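Local coordinates for protein beta-galactosidase BgaB (Bifidobacterium adolescentis, PDB 5VYM) that hydrolyses terminal non-reducing beta-D-galactose residues from beta-galactosides, preferring Gal(beta1-4)Gal-containing oligosaccharides, and is seen here as its trimerisation domain, at residues D6-F11 with K62-P67; I143-A148 with A177-E182; T96-E101 with G108-A113. One frame throughout, in Å; residues are numbered along the deposited sequence.

Contact 1. Residues D6-F11 with K62-P67; sequences DTAILF and KTVVLP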
loop_
_atom_site.group_PDB
_atom_site.type_symbol
_atom_site.label_atom_id
_atom_site.label_comp_id
_atom_site.label_asym_id
_atom_site.label_seq_id
_atom_site.Cartn_x
_atom_site.Cartn_y
_atom_site.Cartn_z
ATOM N N ASP B 6 -1.971 -8.023 -23.586
ATOM C CA ASP B 6 -2.541 -7.564 -22.326
ATOM C C ASP B 6 -1.591 -7.753 -21.152
ATOM O O ASP B 6 -1.728 -7.053 -20.144
ATOM C CB ASP B 6 -3.851 -8.299 -22.030
ATOM C CG ASP B 6 -5.005 -7.808 -22.879
ATOM O OD1 ASP B 6 -4.952 -6.653 -23.351
ATOM O OD2 ASP B 6 -5.972 -8.577 -23.068
ATOM N N THR B 7 -0.635 -8.671 -21.266
ATOM C CA THR B 7 0.247 -9.040 -20.167
ATOM C C THR B 7 1.685 -8.696 -20.521
ATOM O O THR B 7 2.142 -8.979 -21.633
ATOM C CB THR B 7 0.130 -10.534 -19.851
ATOM O OG1 THR B 7 -1.244 -10.871 -19.626
ATOM C CG2 THR B 7 0.947 -10.883 -18.612
ATOM N N ALA B 8 2.394 -8.092 -19.571
ATOM C CA ALA B 8 3.808 -7.781 -19.713
ATOM C C ALA B 8 4.584 -8.476 -18.605
ATOM O O ALA B 8 4.262 -8.324 -17.423
ATOM C CB ALA B 8 4.055 -6.270 -19.661
ATOM N N ILE B 9 5.593 -9.249 -18.991
ATOM C CA ILE B 9 6.528 -9.838 -18.041
ATOM C C ILE B 9 7.722 -8.900 -17.929
ATOM O O ILE B 9 8.432 -8.667 -18.912
ATOM C CB ILE B 9 6.961 -11.242 -18.482
ATOM C CG1 ILE B 9 5.736 -12.147 -18.623
ATOM C CG2 ILE B 9 7.957 -11.829 -17.492
ATOM C CD1 ILE B 9 6.051 -13.524 -19.149
ATOM N N LEU B 10 7.933 -8.348 -16.737
ATOM C CA LEU B 10 8.943 -7.318 -16.553
ATOM C C LEU B 10 10.323 -7.933 -16.377
ATOM O O LEU B 10 10.493 -8.927 -15.664
ATOM C CB LEU B 10 8.604 -6.444 -15.348
ATOM C CG LEU B 10 7.228 -5.777 -15.378
ATOM C CD1 LEU B 10 7.131 -4.742 -14.272
ATOM C CD2 LEU B 10 6.951 -5.151 -16.739
ATOM N N PHE B 11 11.311 -7.330 -17.033
ATOM C CA PHE B 11 12.697 -7.774 -16.967
ATOM C C PHE B 11 13.543 -6.711 -16.282
ATOM O O PHE B 11 13.543 -5.546 -16.696
ATOM C CB PHE B 11 13.248 -8.070 -18.364
ATOM C CG PHE B 11 14.730 -8.304 -18.390
ATOM C CD1 PHE B 11 15.276 -9.425 -17.785
ATOM C CD2 PHE B 11 15.576 -7.406 -19.017
ATOM C CE1 PHE B 11 16.641 -9.644 -17.802
ATOM C CE2 PHE B 11 16.943 -7.620 -19.041
ATOM C CZ PHE B 11 17.476 -8.741 -18.432
ATOM N N LYS B 62 -2.523 -4.532 -19.100
ATOM C CA LYS B 62 -3.555 -4.848 -18.121
ATOM C C LYS B 62 -3.028 -5.685 -16.966
ATOM O O LYS B 62 -3.499 -5.532 -15.833
ATOM C CB LYS B 62 -4.717 -5.579 -18.797
ATOM C CG LYS B 62 -5.438 -4.753 -19.848
ATOM C CD LYS B 62 -6.673 -5.475 -20.357
ATOM C CE LYS B 62 -7.406 -4.650 -21.403
ATOM N NZ LYS B 62 -7.747 -3.296 -20.889
ATOM N N THR B 63 -2.060 -6.560 -17.225
ATOM C CA THR B 63 -1.453 -7.401 -16.207
ATOM C C THR B 63 0.059 -7.308 -16.325
ATOM O O THR B 63 0.604 -7.270 -17.432
ATOM C CB THR B 63 -1.910 -8.858 -16.346
ATOM O OG1 THR B 63 -3.331 -8.930 -16.182
ATOM C CG2 THR B 63 -1.241 -9.741 -15.297
ATOM N N VAL B 64 0.731 -7.263 -15.178
ATOM C CA VAL B 64 2.183 -7.162 -15.109
ATOM C C VAL B 64 2.690 -8.274 -14.201
ATOM O O VAL B 64 2.145 -8.490 -13.112
ATOM C CB VAL B 64 2.621 -5.774 -14.602
ATOM C CG1 VAL B 64 3.847 -5.873 -13.732
ATOM C CG2 VAL B 64 2.876 -4.845 -15.779
ATOM N N VAL B 65 3.716 -8.993 -14.657
ATOM C CA VAL B 65 4.263 -10.145 -13.947
ATOM C C VAL B 65 5.718 -9.858 -13.606
ATOM O O VAL B 65 6.487 -9.420 -14.470
ATOM C CB VAL B 65 4.143 -11.436 -14.779
ATOM C CG1 VAL B 65 4.742 -12.614 -14.029
ATOM C CG2 VAL B 65 2.687 -11.708 -15.137
ATOM N N LEU B 66 6.096 -10.108 -12.350
ATOM C CA LEU B 66 7.461 -9.898 -11.868
ATOM C C LEU B 66 8.017 -11.222 -11.358
ATOM O O LEU B 66 7.848 -11.564 -10.177
ATOM C CB LEU B 66 7.507 -8.830 -10.778
ATOM C CG LEU B 66 7.161 -7.400 -11.198
ATOM C CD1 LEU B 66 5.698 -7.093 -10.918
ATOM C CD2 LEU B 66 8.071 -6.398 -10.505
ATOM N N PRO B 67 8.692 -11.995 -12.208
ATOM C CA PRO B 67 9.269 -13.264 -11.754
ATOM C C PRO B 67 10.723 -13.125 -11.329
ATOM O O PRO B 67 11.592 -12.839 -12.159
ATOM C CB PRO B 67 9.128 -14.164 -12.986
ATOM C CG PRO B 67 9.072 -13.200 -14.174
ATOM C CD PRO B 67 8.917 -11.788 -13.647
#
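L10 reaches from one strand over its neighbour to meet V64 and L66. Its CB starts beside the carbonyl of V65, with V65 O 3.8 Å away. CG lies anti to its own carbonyl carbon (chi1 -56°), near both V65 O and V64 CG1. At the tip the branches divide: CD1 comes to 3.5 Å from V64 CG1 and also touches L66 CG, while CD2 turns toward V64 CG2. L10 and V64 cross at about a right angle. Strands 7-11 and 63-66 run parallel in the four-stranded sheet of the trimerisation domain, and strand 7-11 also bonds on its other edge to strand 50-53. The ladder passes through A8 N to T63 O, V65 N to A8 O (2.9 Å) and L10 N to V65 O, the last nearly straight at 173°. Where the ladder begins, D6 O takes two backbone donors, K62 N at 2.8 Å and T63 N at 3.0 Å. On the face carrying T7, T63, I9 and V65, T7 CG2 meets V65 CG2, and I9 CG2 sits 3.8 Å from P67 CG; helix 31-44 covers this side through W38 and F42. Helix 74-85 packs on V64 and L66 from the other face. At the exposed end D6 and K62 lie side by side, D6 OD1 3.6 Å from K62 CD and 5.0 Å from K62 NZ.

Contact 2. Residues I143-A148 with A177-E182; sequences IRLSSA and ATYAGE
Two neighbouring strands of a five-stranded antiparallel sheet, 143-147 and 174-180, meet with S146 and T178 as a hydrogen-bonded pair. Both backbone bonds of that pair are short: S146 N to T178 O and T178 N to S146 O are each 2.7 Å. T178 OG1, placed between its backbone N and carbonyl carbon (chi1 52°), adds a weak bond to the same S146 O at 3.5 Å. On the same face S146 CB lies 3.8 Å from A180 CB. On the face of L145 and Y179, which form a non-hydrogen-bonded pair, the two side chains lie side by side, L145 CD1 4.0 Å from Y179 CD1. I143 CG2 meets Y179 CB at 3.9 Å, these side chains crossing at about a right angle. A194 of strand 193-200 touches both L145 and Y179. A180 N reaches R144 O in a longer bond (3.2 Å), from above the carbonyl plane. The R144 guanidinium sets its edge against G181 CA, with NH1 nearest at 3.7 Å, while its NH2 makes a salt bridge to E183 in the following helix. The N-to-C directions of the two short strand segments make 139°, a splay consistent with the twist of an antiparallel beta-sheet.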
loop_
_atom_site.group_PDB
_atom_site.type_symbol
_atom_site.label_atom_id
_atom_site.label_comp_id
_atom_site.label_asym_id
_atom_site.label_seq_id
_atom_site.Cartn_x
_atom_site.Cartn_y
_atom_site.Cartn_z
ATOM N N ILE B 143 4.669 28.691 11.831
ATOM C CA ILE B 143 5.078 28.595 10.433
ATOM C C ILE B 143 3.874 28.901 9.551
ATOM O O ILE B 143 2.749 28.492 9.859
ATOM C CB ILE B 143 5.655 27.200 10.111
ATOM C CG1 ILE B 143 6.966 26.974 10.864
ATOM C CG2 ILE B 143 5.873 27.026 8.614
ATOM C CD1 ILE B 143 7.673 25.699 10.476
ATOM N N ARG B 144 4.109 29.623 8.458
ATOM C CA ARG B 144 3.057 29.949 7.507
ATOM C C ARG B 144 2.927 28.864 6.443
ATOM O O ARG B 144 3.846 28.077 6.201
ATOM C CB ARG B 144 3.326 31.293 6.827
ATOM C CG ARG B 144 3.506 32.463 7.768
ATOM C CD ARG B 144 3.542 33.765 6.986
ATOM N NE ARG B 144 4.260 34.817 7.700
ATOM C CZ ARG B 144 5.559 35.060 7.557
ATOM N NH1 ARG B 144 6.284 34.328 6.721
ATOM N NH2 ARG B 144 6.134 36.038 8.245
ATOM N N LEU B 145 1.766 28.843 5.798
ATOM C CA LEU B 145 1.487 27.946 4.688
ATOM C C LEU B 145 1.295 28.751 3.410
ATOM O O LEU B 145 0.891 29.917 3.447
ATOM C CB LEU B 145 0.235 27.101 4.953
ATOM C CG LEU B 145 0.334 25.867 5.856
ATOM C CD1 LEU B 145 0.564 26.243 7.312
ATOM C CD2 LEU B 145 -0.920 25.019 5.714
ATOM N N SER B 146 1.586 28.116 2.278
ATOM C CA SER B 146 1.363 28.717 0.972
ATOM C C SER B 146 0.748 27.677 0.050
ATOM O O SER B 146 1.157 26.512 0.055
ATOM C CB SER B 146 2.664 29.258 0.365
ATOM O OG SER B 146 2.421 29.884 -0.882
ATOM N N SER B 147 -0.238 28.101 -0.735
ATOM C CA SER B 147 -0.933 27.184 -1.630
ATOM C C SER B 147 -0.022 26.799 -2.790
ATOM O O SER B 147 0.514 27.669 -3.484
ATOM C CB SER B 147 -2.223 27.820 -2.143
ATOM O OG SER B 147 -3.177 27.942 -1.103
ATOM N N ALA B 148 0.158 25.494 -2.996
ATOM C CA ALA B 148 0.991 25.020 -4.092
ATOM C C ALA B 148 0.272 25.071 -5.432
ATOM O O ALA B 148 0.927 24.972 -6.476
ATOM C CB ALA B 148 1.472 23.595 -3.815
ATOM N N ALA B 177 -0.739 22.523 -0.501
ATOM C CA ALA B 177 -0.151 23.580 0.304
ATOM C C ALA B 177 1.223 23.141 0.782
ATOM O O ALA B 177 1.464 21.956 1.030
ATOM C CB ALA B 177 -1.036 23.945 1.503
ATOM N N THR B 178 2.124 24.112 0.900
ATOM C CA THR B 178 3.465 23.887 1.411
ATOM C C THR B 178 3.762 24.906 2.498
ATOM O O THR B 178 3.117 25.953 2.590
ATOM C CB THR B 178 4.532 23.997 0.310
ATOM O OG1 THR B 178 4.363 25.233 -0.397
ATOM C CG2 THR B 178 4.420 22.835 -0.664
ATOM N N TYR B 179 4.748 24.584 3.330
ATOM C CA TYR B 179 5.239 25.536 4.315
ATOM C C TYR B 179 6.191 26.511 3.635
ATOM O O TYR B 179 7.097 26.101 2.903
ATOM C CB TYR B 179 5.942 24.811 5.462
ATOM C CG TYR B 179 5.090 23.758 6.132
ATOM C CD1 TYR B 179 3.972 24.111 6.876
ATOM C CD2 TYR B 179 5.409 22.410 6.026
ATOM C CE1 TYR B 179 3.190 23.149 7.490
ATOM C CE2 TYR B 179 4.635 21.442 6.637
ATOM C CZ TYR B 179 3.528 21.817 7.369
ATOM O OH TYR B 179 2.756 20.854 7.977
ATOM N N ALA B 180 5.975 27.804 3.866
ATOM C CA ALA B 180 6.776 28.844 3.243
ATOM C C ALA B 180 7.005 29.967 4.244
ATOM O O ALA B 180 6.345 30.049 5.284
ATOM C CB ALA B 180 6.108 29.379 1.971
ATOM N N GLY B 181 7.951 30.834 3.919
ATOM C CA GLY B 181 8.287 31.971 4.752
ATOM C C GLY B 181 9.640 31.805 5.423
ATOM O O GLY B 181 10.301 30.770 5.332
ATOM N N GLU B 182 10.040 32.873 6.119
ATOM C CA GLU B 182 11.334 32.874 6.793
ATOM C C GLU B 182 11.370 31.860 7.931
ATOM O O GLU B 182 12.396 31.206 8.153
ATOM C CB GLU B 182 11.652 34.276 7.311
ATOM C CG GLU B 182 11.897 35.302 6.217
ATOM C CD GLU B 182 12.099 36.701 6.766
ATOM O OE1 GLU B 182 11.551 37.657 6.178
ATOM O OE2 GLU B 182 12.800 36.844 7.790
#

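Contact 3. Residues T96-E101 with G108-A113; sequences TGLIDE and GGYPGA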
loop_
_atom_site.group_PDB
_atom_site.type_symbol
_atom_site.label_atom_id
_atom_site.label_comp_id
_atom_site.label_asym_id
_atom_site.label_seq_id
_atom_site.Cartn_x
_atom_site.Cartn_y
_atom_site.Cartn_z
ATOM N N THR B 96 10.695 -11.945 -5.562
ATOM C CA THR B 96 10.621 -10.591 -6.096
ATOM C C THR B 96 10.591 -9.580 -4.957
ATOM O O THR B 96 9.856 -9.758 -3.980
ATOM C CB THR B 96 9.381 -10.426 -6.980
ATOM O OG1 THR B 96 9.562 -11.158 -8.199
ATOM C CG2 THR B 96 9.134 -8.957 -7.304
ATOM N N GLY B 97 11.397 -8.529 -5.080
ATOM C CA GLY B 97 11.345 -7.428 -4.137
ATOM C C GLY B 97 12.088 -7.655 -2.841
ATOM O O GLY B 97 11.633 -7.202 -1.784
ATOM N N LEU B 98 13.230 -8.338 -2.891
ATOM C CA LEU B 98 14.003 -8.615 -1.687
ATOM C C LEU B 98 15.093 -7.584 -1.432
ATOM O O LEU B 98 15.480 -7.374 -0.277
ATOM C CB LEU B 98 14.639 -10.006 -1.776
ATOM C CG LEU B 98 13.716 -11.171 -2.137
ATOM C CD1 LEU B 98 14.469 -12.493 -2.064
ATOM C CD2 LEU B 98 12.490 -11.192 -1.236
ATOM N N ILE B 99 15.596 -6.936 -2.481
ATOM C CA ILE B 99 16.748 -6.052 -2.385
ATOM C C ILE B 99 16.415 -4.730 -3.065
ATOM O O ILE B 99 15.684 -4.689 -4.060
ATOM C CB ILE B 99 18.001 -6.704 -3.017
ATOM C CG1 ILE B 99 18.208 -8.117 -2.466
ATOM C CG2 ILE B 99 19.232 -5.878 -2.753
ATOM C CD1 ILE B 99 19.394 -8.846 -3.062
ATOM N N ASP B 100 16.950 -3.638 -2.517
ATOM C CA ASP B 100 16.701 -2.313 -3.061
ATOM C C ASP B 100 17.722 -1.988 -4.154
ATOM O O ASP B 100 18.609 -2.785 -4.472
ATOM C CB ASP B 100 16.713 -1.264 -1.945
ATOM C CG ASP B 100 18.110 -0.957 -1.432
ATOM O OD1 ASP B 100 19.012 -1.805 -1.583
ATOM O OD2 ASP B 100 18.306 0.139 -0.866
ATOM N N GLU B 101 17.600 -0.789 -4.731
ATOM C CA GLU B 101 18.434 -0.418 -5.871
ATOM C C GLU B 101 19.897 -0.227 -5.492
ATOM O O GLU B 101 20.760 -0.267 -6.376
ATOM C CB GLU B 101 17.898 0.856 -6.531
ATOM C CG GLU B 101 18.124 2.136 -5.738
ATOM C CD GLU B 101 17.137 2.317 -4.596
ATOM O OE1 GLU B 101 16.349 1.386 -4.323
ATOM O OE2 GLU B 101 17.148 3.398 -3.969
ATOM N N GLY B 108 12.358 -5.036 7.374
ATOM C CA GLY B 108 11.022 -4.843 7.909
ATOM C C GLY B 108 10.025 -5.953 7.629
ATOM O O GLY B 108 8.867 -5.834 8.047
ATOM N N GLY B 109 10.419 -7.028 6.947
ATOM C CA GLY B 109 9.490 -8.113 6.674
ATOM C C GLY B 109 9.554 -8.633 5.249
ATOM O O GLY B 109 10.319 -8.117 4.427
ATOM N N TYR B 110 8.745 -9.648 4.934
ATOM C CA TYR B 110 8.779 -10.251 3.611
ATOM C C TYR B 110 7.406 -10.216 2.953
ATOM O O TYR B 110 6.400 -10.525 3.603
ATOM C CB TYR B 110 9.268 -11.709 3.677
ATOM C CG TYR B 110 9.012 -12.500 2.408
ATOM C CD1 TYR B 110 9.900 -12.450 1.338
ATOM C CD2 TYR B 110 7.876 -13.294 2.277
ATOM C CE1 TYR B 110 9.662 -13.167 0.174
ATOM C CE2 TYR B 110 7.631 -14.009 1.117
ATOM C CZ TYR B 110 8.527 -13.944 0.072
ATOM O OH TYR B 110 8.284 -14.658 -1.078
ATOM N N PRO B 111 7.325 -9.832 1.665
ATOM C CA PRO B 111 8.427 -9.244 0.890
ATOM C C PRO B 111 8.683 -7.796 1.298
ATOM O O PRO B 111 7.738 -7.065 1.590
ATOM C CB PRO B 111 7.936 -9.335 -0.562
ATOM C CG PRO B 111 6.463 -9.422 -0.462
ATOM C CD PRO B 111 6.174 -10.168 0.812
ATOM N N GLY B 112 9.950 -7.389 1.316
ATOM C CA GLY B 112 10.324 -6.127 1.923
ATOM C C GLY B 112 10.269 -4.900 1.044
ATOM O O GLY B 112 10.361 -3.787 1.567
ATOM N N ALA B 113 10.120 -5.065 -0.269
ATOM C CA ALA B 113 10.178 -3.925 -1.178
ATOM C C ALA B 113 9.102 -2.898 -0.841
ATOM O O ALA B 113 7.931 -3.242 -0.658
ATOM C CB ALA B 113 10.023 -4.395 -2.623
#
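The ring of Y110 has P111 over one face and L98 at its edge. P111 CD stands 3.8 Å above the ring plane, offset toward the rim; the peptide bond between Y110 and P111 is cis, and such aromatic-proline stacking is common at cis-prolines. L98 CD2 arrives in the plane of the ring, 3.7 Å from Y110 CE1. The L98 CB points away from 108-113, but with CG beside the backbone N (chi1 -51°) and CD1 anti to CA (chi2 -175°), it is the other branch, CD2, that meets the ring. Y110 OH is hydrogen-bonded to Y94 O, and Q163 of the second subunit packs against the same tyrosine. Both segments belong to the long connection that leaves strand 89-93 of the parallel sheet and leads into helix 117-122, so the contact folds this irregular loop back upon itself. G97 lies close to A113, whose CB is 3.6 Å from G97 CA and 3.3 Å from G97 O. That carbonyl oxygen accepts a weak, bent bond from A113 N at 3.0 Å, with an N-H...O angle of 123°. P111 CB rests 3.9 Å from T96 O, while L118 and L122 of the helix cover the proline.

The chemistry of the three contacts differs with their place in the fold. Contact 1 is largely buried, a regular parallel ladder with aliphatic side chains pressed between helices, and only its D6-K62 end is exposed. Contact 2 is partly buried and belongs to a different, antiparallel sheet: one face carries R144, S146, T178 and A180, the other is mostly apolar (L145, A177, Y179) with S147. Its centre is about 41 Å from that of contact 1. Contact 3, buried and irregular, has a single weak backbone bond and a leucine-tyrosine edge contact, and touches the second subunit. It joins contact 1 directly: T96 OG1 is probably hydrogen-bonded to L66 O (2.6 Å), tying the loop beyond strand 89-93 to strand 63-66.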